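Local coordinates for cytosolic iron-sulfur protein assembly protein 1 (Saccharomyces cerevisiae, PDB 2HES) that is an essential component of the cytosolic iron-sulfur assembly machinery, required for maturation of extramitochondrial iron-sulfur proteins, at residues I26-S31 and I36-V41; I133-E138 and E144-L149; L167-S172 and V177-D182; L263-G268 and T310-G315. All coordinates share one frame; numbering follows the deposited sequence.

Contact 1. Residues I26-S31 and I36-V41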
loop_
_atom_site.group_PDB
_atom_site.type_symbol
_atom_site.label_atom_id
_atom_site.label_comp_id
_atom_site.label_asym_id
_atom_site.label_seq_id
_atom_site.Cartn_x
_atom_site.Cartn_y
_atom_site.Cartn_z
ATOM N N ILE A 26 -10.957 -2.797 -11.884
ATOM C CA ILE A 26 -10.962 -4.066 -11.161
ATOM C C ILE A 26 -10.200 -3.991 -9.828
ATOM O O ILE A 26 -9.026 -3.612 -9.819
ATOM C CB ILE A 26 -10.329 -5.196 -11.983
ATOM C CG1 ILE A 26 -10.979 -5.347 -13.380
ATOM C CG2 ILE A 26 -10.340 -6.522 -11.197
ATOM C CD1 ILE A 26 -10.567 -6.665 -14.105
ATOM N N LEU A 27 -10.854 -4.381 -8.727
ATOM C CA LEU A 27 -10.197 -4.486 -7.413
ATOM C C LEU A 27 -9.713 -5.922 -7.177
ATOM O O LEU A 27 -10.523 -6.858 -7.173
ATOM C CB LEU A 27 -11.154 -4.038 -6.269
ATOM C CG LEU A 27 -10.545 -3.836 -4.865
ATOM C CD1 LEU A 27 -9.695 -2.543 -4.784
ATOM C CD2 LEU A 27 -11.627 -3.882 -3.761
ATOM N N ALA A 28 -8.399 -6.116 -7.003
ATOM C CA ALA A 28 -7.832 -7.410 -6.555
ATOM C C ALA A 28 -7.745 -7.415 -5.021
ATOM O O ALA A 28 -7.393 -6.411 -4.473
ATOM C CB ALA A 28 -6.441 -7.620 -7.147
ATOM N N THR A 29 -8.044 -8.523 -4.350
ATOM C CA THR A 29 -7.949 -8.618 -2.863
ATOM C C THR A 29 -7.143 -9.824 -2.330
ATOM O O THR A 29 -7.064 -10.856 -2.997
ATOM C CB THR A 29 -9.366 -8.678 -2.241
ATOM O OG1 THR A 29 -10.016 -9.913 -2.620
ATOM C CG2 THR A 29 -10.190 -7.500 -2.690
ATOM N N GLY A 30 -6.585 -9.710 -1.121
ATOM C CA GLY A 30 -5.820 -10.766 -0.490
ATOM C C GLY A 30 -6.275 -10.940 0.946
ATOM O O GLY A 30 -6.635 -9.966 1.602
ATOM N N SER A 31 -6.274 -12.192 1.411
ATOM C CA SER A 31 -6.772 -12.563 2.726
ATOM C C SER A 31 -5.919 -13.689 3.327
ATOM O O SER A 31 -4.958 -14.137 2.703
ATOM C CB SER A 31 -8.225 -13.025 2.552
ATOM O OG SER A 31 -8.669 -13.740 3.676
ATOM N N ILE A 36 -6.987 -15.483 -4.304
ATOM C CA ILE A 36 -7.118 -14.077 -4.704
ATOM C C ILE A 36 -8.441 -13.745 -5.432
ATOM O O ILE A 36 -8.740 -14.313 -6.477
ATOM C CB ILE A 36 -5.946 -13.705 -5.639
ATOM C CG1 ILE A 36 -4.621 -13.904 -4.917
ATOM C CG2 ILE A 36 -6.089 -12.293 -6.161
ATOM C CD1 ILE A 36 -3.524 -14.489 -5.785
ATOM N N LYS A 37 -9.193 -12.773 -4.936
ATOM C CA LYS A 37 -10.502 -12.460 -5.517
ATOM C C LYS A 37 -10.567 -11.101 -6.250
ATOM O O LYS A 37 -10.031 -10.074 -5.803
ATOM C CB LYS A 37 -11.632 -12.636 -4.468
ATOM C CG LYS A 37 -11.543 -13.954 -3.662
ATOM C CD LYS A 37 -12.864 -14.336 -2.955
ATOM C CE LYS A 37 -12.681 -15.601 -2.127
ATOM N NZ LYS A 37 -13.922 -16.038 -1.393
ATOM N N LEU A 38 -11.198 -11.120 -7.413
ATOM C CA LEU A 38 -11.252 -9.964 -8.271
ATOM C C LEU A 38 -12.670 -9.464 -8.357
ATOM O O LEU A 38 -13.609 -10.266 -8.545
ATOM C CB LEU A 38 -10.713 -10.295 -9.664
ATOM C CG LEU A 38 -9.353 -10.989 -9.819
ATOM C CD1 LEU A 38 -8.944 -10.864 -11.254
ATOM C CD2 LEU A 38 -8.260 -10.408 -8.900
ATOM N N VAL A 39 -12.816 -8.146 -8.199
ATOM C CA VAL A 39 -14.110 -7.474 -8.133
ATOM C C VAL A 39 -14.225 -6.352 -9.169
ATOM O O VAL A 39 -13.374 -5.437 -9.244
ATOM C CB VAL A 39 -14.364 -6.899 -6.699
ATOM C CG1 VAL A 39 -15.657 -6.124 -6.619
ATOM C CG2 VAL A 39 -14.334 -8.009 -5.645
ATOM N N SER A 40 -15.297 -6.401 -9.948
ATOM C CA SER A 40 -15.620 -5.348 -10.892
ATOM C C SER A 40 -16.268 -4.206 -10.123
ATOM O O SER A 40 -17.151 -4.459 -9.287
ATOM C CB SER A 40 -16.577 -5.882 -11.970
ATOM O OG SER A 40 -16.841 -4.878 -12.916
ATOM N N VAL A 41 -15.841 -2.970 -10.408
ATOM C CA VAL A 41 -16.192 -1.777 -9.609
ATOM C C VAL A 41 -16.444 -0.524 -10.447
ATOM O O VAL A 41 -15.575 -0.114 -11.218
ATOM C CB VAL A 41 -15.078 -1.432 -8.581
ATOM C CG1 VAL A 41 -15.394 -0.119 -7.873
ATOM C CG2 VAL A 41 -14.900 -2.550 -7.575
#
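Where L27 meets V39, the flat groups that come together, edge to edge, are the peptide units of the two strands. L27 N lies in the plane of the V39 carbonyl, 2.8 Å from V39 O, while V39 N reaches L27 O over the same 2.8 Å but tilted 18° from that carbonyl's plane. The pairing continues loosely at T29 and K37, where T29 N is 2.9 Å from K37 O in a bent bond and the return bond is weak. CA-H groups fill in between, as I26 CA does at 3.4 Å from V39 O. These two strands are the middle pair of a four-stranded blade in the seven-bladed WD40 propeller, and they form its central hairpin in the first repeat. On one face, A28 CB lies 3.8 Å from L38 CD2, and I26 CG2 meets L38 CB at 4.1 Å; V64 and W66 of strand 61-66, in the following blade, lie on this side. CG2, the branch that touches, stands anti to the I26 backbone N, with CG1 beside that N (chi1 -54°). On the other face L27 CB packs against V39 CB at 4.3 Å and also touches V41 CG2, with F20 and F22 of strand 17-23 next to L27. T29 OG1 bonds to Y13 OH, and the extended chain of K37 carries its NZ away from strand 26-31 to L12 O, with a cation-pi contact to the Y13 ring.

Contact 2. Residues I133-E138 and E144-L149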
loop_
_atom_site.group_PDB
_atom_site.type_symbol
_atom_site.label_atom_id
_atom_site.label_comp_id
_atom_site.label_asym_id
_atom_site.label_seq_id
_atom_site.Cartn_x
_atom_site.Cartn_y
_atom_site.Cartn_z
ATOM N N ILE A 133 14.395 -5.602 -5.304
ATOM C CA ILE A 133 13.939 -4.929 -6.529
ATOM C C ILE A 133 14.099 -5.903 -7.678
ATOM O O ILE A 133 15.207 -6.461 -7.884
ATOM C CB ILE A 133 14.713 -3.612 -6.859
ATOM C CG1 ILE A 133 14.723 -2.630 -5.677
ATOM C CG2 ILE A 133 14.089 -2.931 -8.088
ATOM C CD1 ILE A 133 13.394 -2.086 -5.336
ATOM N N TRP A 134 13.001 -6.156 -8.383
ATOM C CA TRP A 134 13.004 -7.076 -9.534
ATOM C C TRP A 134 12.695 -6.239 -10.783
ATOM O O TRP A 134 11.958 -5.246 -10.720
ATOM C CB TRP A 134 11.945 -8.193 -9.376
ATOM C CG TRP A 134 12.190 -9.204 -8.251
ATOM C CD1 TRP A 134 11.758 -9.112 -6.934
ATOM C CD2 TRP A 134 12.917 -10.452 -8.348
ATOM N NE1 TRP A 134 12.194 -10.226 -6.227
ATOM C CE2 TRP A 134 12.901 -11.053 -7.065
ATOM C CE3 TRP A 134 13.578 -11.117 -9.402
ATOM C CZ2 TRP A 134 13.510 -12.288 -6.801
ATOM C CZ3 TRP A 134 14.196 -12.346 -9.131
ATOM C CH2 TRP A 134 14.143 -12.924 -7.840
ATOM N N GLU A 135 13.265 -6.627 -11.931
ATOM C CA GLU A 135 12.988 -5.905 -13.173
ATOM C C GLU A 135 12.343 -6.839 -14.188
ATOM O O GLU A 135 12.724 -7.991 -14.285
ATOM C CB GLU A 135 14.288 -5.372 -13.771
ATOM C CG GLU A 135 14.086 -4.526 -15.010
ATOM C CD GLU A 135 15.338 -3.801 -15.466
ATOM O OE1 GLU A 135 16.442 -4.369 -15.358
ATOM O OE2 GLU A 135 15.194 -2.652 -15.941
ATOM N N THR A 136 11.407 -6.319 -14.964
ATOM C CA THR A 136 10.816 -7.075 -16.068
ATOM C C THR A 136 10.692 -6.186 -17.304
ATOM O O THR A 136 11.096 -5.019 -17.295
ATOM C CB THR A 136 9.451 -7.709 -15.647
ATOM O OG1 THR A 136 8.992 -8.640 -16.649
ATOM C CG2 THR A 136 8.369 -6.621 -15.389
ATOM N N ASP A 137 10.165 -6.737 -18.398
ATOM C CA ASP A 137 10.041 -5.922 -19.590
ATOM C C ASP A 137 8.559 -5.741 -19.881
ATOM O O ASP A 137 7.689 -6.116 -19.060
ATOM C CB ASP A 137 10.787 -6.550 -20.780
ATOM C CG ASP A 137 10.189 -7.885 -21.212
ATOM O OD1 ASP A 137 9.065 -8.236 -20.782
ATOM O OD2 ASP A 137 10.849 -8.584 -22.000
ATOM N N GLU A 138 8.291 -5.171 -21.057
ATOM C CA GLU A 138 6.955 -4.907 -21.540
ATOM C C GLU A 138 6.022 -6.086 -21.277
ATOM O O GLU A 138 4.841 -5.898 -21.008
ATOM C CB GLU A 138 6.999 -4.604 -23.052
ATOM C CG GLU A 138 8.171 -3.694 -23.494
ATOM C CD GLU A 138 7.863 -2.898 -24.773
ATOM O OE1 GLU A 138 6.695 -2.932 -25.223
ATOM O OE2 GLU A 138 8.782 -2.249 -25.328
ATOM N N GLU A 144 14.155 -10.400 -13.136
ATOM C CA GLU A 144 15.581 -10.361 -12.799
ATOM C C GLU A 144 15.768 -9.582 -11.516
ATOM O O GLU A 144 15.331 -8.456 -11.430
ATOM C CB GLU A 144 16.354 -9.635 -13.886
ATOM C CG GLU A 144 17.846 -9.691 -13.662
ATOM C CD GLU A 144 18.630 -8.899 -14.680
ATOM O OE1 GLU A 144 18.114 -8.656 -15.787
ATOM O OE2 GLU A 144 19.777 -8.523 -14.377
ATOM N N CYS A 145 16.435 -10.170 -10.534
ATOM C CA CYS A 145 16.652 -9.451 -9.289
ATOM C C CYS A 145 17.788 -8.490 -9.481
ATOM O O CYS A 145 18.927 -8.911 -9.761
ATOM C CB CYS A 145 16.960 -10.407 -8.136
ATOM S SG CYS A 145 17.239 -9.461 -6.639
ATOM N N ILE A 146 17.516 -7.195 -9.346
ATOM C CA ILE A 146 18.603 -6.252 -9.588
ATOM C C ILE A 146 19.220 -5.646 -8.319
ATOM O O ILE A 146 20.341 -5.116 -8.338
ATOM C CB ILE A 146 18.201 -5.157 -10.537
ATOM C CG1 ILE A 146 16.978 -4.434 -10.030
ATOM C CG2 ILE A 146 17.949 -5.713 -11.936
ATOM C CD1 ILE A 146 16.851 -3.023 -10.593
ATOM N N SER A 147 18.469 -5.682 -7.222
ATOM C CA SER A 147 19.013 -5.226 -5.937
ATOM C C SER A 147 18.368 -5.912 -4.744
ATOM O O SER A 147 17.192 -6.296 -4.786
ATOM C CB SER A 147 18.883 -3.706 -5.801
ATOM O OG SER A 147 19.528 -3.320 -4.612
ATOM N N VAL A 148 19.171 -6.101 -3.707
ATOM C CA VAL A 148 18.723 -6.683 -2.442
ATOM C C VAL A 148 19.103 -5.679 -1.359
ATOM O O VAL A 148 20.307 -5.462 -1.095
ATOM C CB VAL A 148 19.385 -8.038 -2.175
ATOM C CG1 VAL A 148 18.974 -8.546 -0.793
ATOM C CG2 VAL A 148 18.942 -9.065 -3.198
ATOM N N LEU A 149 18.084 -5.071 -0.740
ATOM C CA LEU A 149 18.270 -3.839 0.022
ATOM C C LEU A 149 18.027 -4.137 1.488
ATOM O O LEU A 149 16.884 -4.415 1.903
ATOM C CB LEU A 149 17.278 -2.801 -0.453
ATOM C CG LEU A 149 17.504 -2.381 -1.896
ATOM C CD1 LEU A 149 16.310 -1.619 -2.383
ATOM C CD2 LEU A 149 18.844 -1.569 -1.978
#
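W134 lays one face of its indole against C145. The methylene does the touching: C145 CB sits 3.6 Å from the centroid of the six-membered ring, 16° off the normal, a CH-pi contact. The sulfur follows above the same ring, SG being 4.6 Å from the centroid in a Cys sulfur-aromatic contact; the anti relation of SG to the C145 backbone N (chi1 179°) carries it there. E144 N lies in plane at the indole edge. With an alanine in place of W134, the methylene and sulfur of C145 would probably lose the aromatic surface they rest on, leaving this side of the hairpin thinly covered.

I133 and I146 are set quite differently, slanting past each other with I133 CG2 3.7 Å from I146 CD1. A classic beta bulge puts them there: I146 and S147 both face I133, and I133 O takes I146 N at 2.8 Å and, weakly, S147 N at 3.4 Å. Farther along, I133 CG1 reaches L149 CD1 at 3.8 Å. E135 and E144 both extend from the I133 face, their backbones joined by two hydrogen bonds.

This hairpin joins the third and outermost strands of its blade, and W187 of strand 186-193 in the next blade touches I133, I146 and L149. The face opposite W134 thus passes from apolar packing at I133 and L149 to carboxylates, E135 OE1 and E144 OE1 lying 4.6 Å apart; these like charges may slightly raise the proton affinity of one, an effect solvent would probably weaken.

Contact 3. Residues L167-S172 and V177-D182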
loop_
_atom_site.group_PDB
_atom_site.type_symbol
_atom_site.label_atom_id
_atom_site.label_comp_id
_atom_site.label_asym_id
_atom_site.label_seq_id
_atom_site.Cartn_x
_atom_site.Cartn_y
_atom_site.Cartn_z
ATOM N N LEU A 167 11.206 6.267 -7.205
ATOM C CA LEU A 167 11.528 6.466 -5.793
ATOM C C LEU A 167 10.615 5.531 -5.014
ATOM O O LEU A 167 9.383 5.483 -5.268
ATOM C CB LEU A 167 11.181 7.930 -5.467
ATOM C CG LEU A 167 11.705 8.624 -4.227
ATOM C CD1 LEU A 167 13.224 8.697 -4.308
ATOM C CD2 LEU A 167 11.115 10.040 -4.077
ATOM N N LEU A 168 11.191 4.865 -4.005
ATOM C CA LEU A 168 10.493 3.774 -3.323
ATOM C C LEU A 168 10.536 4.120 -1.837
ATOM O O LEU A 168 11.574 4.592 -1.348
ATOM C CB LEU A 168 11.251 2.471 -3.531
ATOM C CG LEU A 168 10.652 1.264 -2.836
ATOM C CD1 LEU A 168 9.291 0.878 -3.346
ATOM C CD2 LEU A 168 11.630 0.095 -2.966
ATOM N N ALA A 169 9.420 3.918 -1.151
ATOM C CA ALA A 169 9.340 4.103 0.342
ATOM C C ALA A 169 9.010 2.778 1.027
ATOM O O ALA A 169 8.020 2.128 0.670
ATOM C CB ALA A 169 8.268 5.153 0.668
ATOM N N SER A 170 9.804 2.396 2.030
ATOM C CA SER A 170 9.539 1.170 2.797
ATOM C C SER A 170 9.253 1.558 4.221
ATOM O O SER A 170 9.853 2.517 4.717
ATOM C CB SER A 170 10.722 0.209 2.737
ATOM O OG SER A 170 11.903 0.792 3.190
ATOM N N SER A 171 8.326 0.868 4.851
ATOM C CA SER A 171 7.904 1.195 6.220
ATOM C C SER A 171 8.126 -0.027 7.087
ATOM O O SER A 171 7.815 -1.129 6.664
ATOM C CB SER A 171 6.424 1.567 6.253
ATOM O OG SER A 171 6.114 2.722 5.475
ATOM N N SER A 172 8.639 0.165 8.304
ATOM C CA SER A 172 9.158 -0.998 9.040
ATOM C C SER A 172 8.772 -1.021 10.501
ATOM O O SER A 172 8.385 -0.009 11.120
ATOM C CB SER A 172 10.686 -0.993 8.900
ATOM O OG SER A 172 11.381 -1.949 9.713
ATOM N N VAL A 177 10.628 4.945 8.151
ATOM C CA VAL A 177 10.405 4.824 6.710
ATOM C C VAL A 177 11.785 5.072 6.054
ATOM O O VAL A 177 12.504 5.995 6.449
ATOM C CB VAL A 177 9.386 5.864 6.204
ATOM C CG1 VAL A 177 9.328 5.835 4.653
ATOM C CG2 VAL A 177 8.012 5.619 6.816
ATOM N N ARG A 178 12.146 4.257 5.049
ATOM C CA ARG A 178 13.351 4.498 4.271
ATOM C C ARG A 178 12.957 4.831 2.844
ATOM O O ARG A 178 11.990 4.275 2.309
ATOM C CB ARG A 178 14.329 3.309 4.298
ATOM C CG ARG A 178 15.089 3.285 5.625
ATOM C CD ARG A 178 16.119 2.173 5.639
ATOM N NE ARG A 178 16.791 2.172 6.918
ATOM C CZ ARG A 178 18.006 2.613 7.171
ATOM N NH1 ARG A 178 18.779 3.112 6.208
ATOM N NH2 ARG A 178 18.434 2.557 8.439
ATOM N N ILE A 179 13.717 5.738 2.255
ATOM C CA ILE A 179 13.500 6.149 0.855
ATOM C C ILE A 179 14.645 5.586 0.066
ATOM O O ILE A 179 15.820 5.729 0.471
ATOM C CB ILE A 179 13.458 7.736 0.731
ATOM C CG1 ILE A 179 12.434 8.393 1.662
ATOM C CG2 ILE A 179 13.215 8.147 -0.761
ATOM C CD1 ILE A 179 11.010 7.908 1.429
ATOM N N TRP A 180 14.342 4.996 -1.096
ATOM C CA TRP A 180 15.345 4.335 -1.890
ATOM C C TRP A 180 15.280 4.895 -3.298
ATOM O O TRP A 180 14.177 5.147 -3.815
ATOM C CB TRP A 180 15.026 2.852 -1.977
ATOM C CG TRP A 180 14.815 2.225 -0.639
ATOM C CD1 TRP A 180 13.620 2.140 0.013
ATOM C CD2 TRP A 180 15.772 1.494 0.155
ATOM N NE1 TRP A 180 13.788 1.445 1.209
ATOM C CE2 TRP A 180 15.090 1.042 1.313
ATOM C CE3 TRP A 180 17.158 1.211 0.022
ATOM C CZ2 TRP A 180 15.737 0.306 2.345
ATOM C CZ3 TRP A 180 17.806 0.514 1.056
ATOM C CH2 TRP A 180 17.070 0.056 2.207
ATOM N N LYS A 181 16.448 5.061 -3.899
ATOM C CA LYS A 181 16.557 5.693 -5.224
ATOM C C LYS A 181 17.693 5.000 -5.955
ATOM O O LYS A 181 18.595 4.523 -5.293
ATOM C CB LYS A 181 16.988 7.135 -4.991
ATOM C CG LYS A 181 17.241 7.903 -6.232
ATOM C CD LYS A 181 17.392 9.359 -5.860
ATOM C CE LYS A 181 17.603 10.177 -7.134
ATOM N NZ LYS A 181 17.351 11.618 -6.954
ATOM N N ASP A 182 17.678 4.969 -7.294
ATOM C CA ASP A 182 18.838 4.395 -7.985
ATOM C C ASP A 182 19.664 5.443 -8.713
ATOM O O ASP A 182 19.145 6.494 -9.125
ATOM C CB ASP A 182 18.423 3.315 -8.969
ATOM C CG ASP A 182 18.041 3.876 -10.312
ATOM O OD1 ASP A 182 16.901 4.362 -10.445
ATOM O OD2 ASP A 182 18.892 3.837 -11.227
#
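L168 pairs with W180 and S170 with R178 through four backbone hydrogen bonds, all lying in the carbonyl planes they use, while the two strands run antiparallel at 158°. Side chains add a fifth bond across the hairpin. W180 NE1 points almost straight at S170 OG, 2.8 Å away with 173° at the hydrogen, and the oxygen lies in the plane of the indole, so ring and hydroxyl meet edge-on. The serine oxygen reaches this spot by turning between its own N and carbonyl carbon (chi1 57°). It is gripped a second time by H152 NE2, giving the Trp-Ser-His portion of the hydrogen-bonded tetrad well known in WD40 repeats. L168 O also lies at the indole edge, 3.5 Å from W180 CD1, and L168 CB packs on W180 CB at 4.1 Å. A phenylalanine here would probably leave S170 OG with H152 but without its indole donor, and the ring freer to rock.

The opposite face is mainly aliphatic. I179 sends CG2 to L167 CD1 at 3.6 Å and CD1 to A169 CB at 4.0 Å, while V177 CG2 reaches S171 OG at 3.7 Å.

Within the fourth repeat these are the two middle strands of the blade. Strand 156-161 flanks one side, its V159 and W161 touching L168; strand 186-193 flanks the other, with C189 against both W180 and R178. Strand 200-205 of the following blade covers the face of I179, where S203 and F205 meet A169.

Contact 4. Residues L263-G268 and T310-G315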
loop_
_atom_site.group_PDB
_atom_site.type_symbol
_atom_site.label_atom_id
_atom_site.label_comp_id
_atom_site.label_asym_id
_atom_site.label_seq_id
_atom_site.Cartn_x
_atom_site.Cartn_y
_atom_site.Cartn_z
ATOM N N LEU A 263 -6.370 14.591 -0.768
ATOM C CA LEU A 263 -6.876 14.237 0.555
ATOM C C LEU A 263 -6.180 12.990 1.072
ATOM O O LEU A 263 -5.965 12.045 0.307
ATOM C CB LEU A 263 -8.397 13.950 0.520
ATOM C CG LEU A 263 -9.362 15.059 0.077
ATOM C CD1 LEU A 263 -10.799 14.552 0.143
ATOM C CD2 LEU A 263 -9.187 16.363 0.878
ATOM N N ILE A 264 -5.917 12.945 2.375
ATOM C CA ILE A 264 -5.351 11.746 3.001
ATOM C C ILE A 264 -6.520 10.986 3.671
ATOM O O ILE A 264 -7.387 11.607 4.286
ATOM C CB ILE A 264 -4.268 12.099 4.082
ATOM C CG1 ILE A 264 -3.032 12.703 3.409
ATOM C CG2 ILE A 264 -3.855 10.852 4.917
ATOM C CD1 ILE A 264 -2.003 13.210 4.414
ATOM N N ALA A 265 -6.515 9.673 3.542
ATOM C CA ALA A 265 -7.382 8.783 4.333
ATOM C C ALA A 265 -6.565 7.902 5.264
ATOM O O ALA A 265 -5.463 7.435 4.894
ATOM C CB ALA A 265 -8.227 7.921 3.373
ATOM N N SER A 266 -7.066 7.675 6.484
ATOM C CA SER A 266 -6.428 6.720 7.387
ATOM C C SER A 266 -7.447 5.727 7.967
ATOM O O SER A 266 -8.635 6.051 8.088
ATOM C CB SER A 266 -5.694 7.433 8.532
ATOM O OG SER A 266 -6.611 8.161 9.367
ATOM N N VAL A 267 -6.965 4.534 8.266
ATOM C CA VAL A 267 -7.774 3.540 8.983
ATOM C C VAL A 267 -7.017 2.862 10.080
ATOM O O VAL A 267 -5.801 2.601 9.973
ATOM C CB VAL A 267 -8.413 2.470 8.013
ATOM C CG1 VAL A 267 -9.325 3.127 7.022
ATOM C CG2 VAL A 267 -7.324 1.596 7.328
ATOM N N GLY A 268 -7.751 2.458 11.128
ATOM C CA GLY A 268 -7.079 1.903 12.269
ATOM C C GLY A 268 -7.673 0.640 12.863
ATOM O O GLY A 268 -8.770 0.189 12.465
ATOM N N THR A 310 -14.416 10.123 -7.351
ATOM C CA THR A 310 -13.558 9.229 -6.543
ATOM C C THR A 310 -14.180 8.821 -5.184
ATOM O O THR A 310 -14.829 9.635 -4.518
ATOM C CB THR A 310 -12.049 9.733 -6.488
ATOM O OG1 THR A 310 -11.498 9.620 -5.162
ATOM C CG2 THR A 310 -11.877 11.175 -7.031
ATOM N N ILE A 311 -14.036 7.538 -4.835
ATOM C CA ILE A 311 -14.649 6.915 -3.640
ATOM C C ILE A 311 -13.610 6.179 -2.761
ATOM O O ILE A 311 -12.444 6.086 -3.133
ATOM C CB ILE A 311 -15.819 5.953 -4.012
ATOM C CG1 ILE A 311 -15.340 4.732 -4.789
ATOM C CG2 ILE A 311 -16.924 6.672 -4.794
ATOM C CD1 ILE A 311 -15.341 3.473 -3.970
ATOM N N LEU A 312 -14.022 5.678 -1.600
ATOM C CA LEU A 312 -13.075 4.992 -0.724
ATOM C C LEU A 312 -13.417 3.522 -0.597
ATOM O O LEU A 312 -14.581 3.142 -0.442
ATOM C CB LEU A 312 -13.013 5.649 0.680
ATOM C CG LEU A 312 -12.340 7.024 0.708
ATOM C CD1 LEU A 312 -12.965 7.998 1.715
ATOM C CD2 LEU A 312 -10.855 6.822 0.974
ATOM N N ALA A 313 -12.405 2.677 -0.636
ATOM C CA ALA A 313 -12.610 1.290 -0.245
ATOM C C ALA A 313 -11.859 0.979 1.035
ATOM O O ALA A 313 -10.692 1.403 1.194
ATOM C CB ALA A 313 -12.167 0.362 -1.360
ATOM N N THR A 314 -12.513 0.232 1.940
ATOM C CA THR A 314 -11.877 -0.230 3.151
ATOM C C THR A 314 -12.006 -1.724 3.271
ATOM O O THR A 314 -13.076 -2.286 2.958
ATOM C CB THR A 314 -12.495 0.420 4.438
ATOM O OG1 THR A 314 -13.916 0.216 4.454
ATOM C CG2 THR A 314 -12.224 1.884 4.483
ATOM N N GLY A 315 -10.935 -2.357 3.731
ATOM C CA GLY A 315 -10.870 -3.791 4.002
ATOM C C GLY A 315 -10.573 -4.161 5.450
ATOM O O GLY A 315 -9.580 -3.702 6.047
#
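T314 meets V267 across the interface between two propeller blades, and its side chain divides the work between two branches. From CB, directed toward strand 264-268, the methyl CG2 continues to V267 CG1 at 4.0 Å, the two side chains slanting past one another. The other branch, OG1, serves its own blade: it is hydrogen-bonded to W324 NE1 and to H293 NE2, the Thr-His-Trp version of the network characteristic of WD40 repeats. One torsion settles both roles, for with chi1 at 54° the hydroxyl occupies the place between backbone N and carbonyl carbon, and the methyl is turned anti to that carbon, beside N. A single threonine thus ties a polar network within one blade to apolar packing against another.

Two residues earlier, L312 makes a second, purely hydrocarbon contact. Its CD2 comes to A265 CB at 3.7 Å, a methyl on a methyl. No hydrogen bond joins the strands. Their CA atoms stay far apart, 8.5 Å for A265 and L312 and 8.1 Å for V267 and T314, as befits sheets stacked face to face, and just 104 Å² is buried between them.

Strands 264-268 and 312-316 are each second in their blade, in the sixth and seventh repeats. Strand 298-303, innermost in the latter blade, shares the interface: I298 and V301 touch V267, and W303 lies on L312. From the sixth blade, L273 of strand 273-279 and N255 of strand 253-258 also pack on V267.

Contacts 1, 2 and 3 are antiparallel hairpins within blades, held by backbone hydrogen bonds; contact 4 joins separate blades by side chains alone. Contacts 1 and 3 unite equivalent strands on opposite sides of the propeller's centre, yet the position of V39 in the first holds an indole in the second, so an indole N-H bonded to a serine is added to the apolar packing there, a polar network that T314 in contact 4 echoes. These three are buried, whereas contact 2 lies farther out, its centre about 19 Å from the centre of the chain, and carries carboxylates that are at least partly exposed. Contacts 2 and 3 touch across adjoining blades, I133 CD1 being 3.7 Å from L168 CD2.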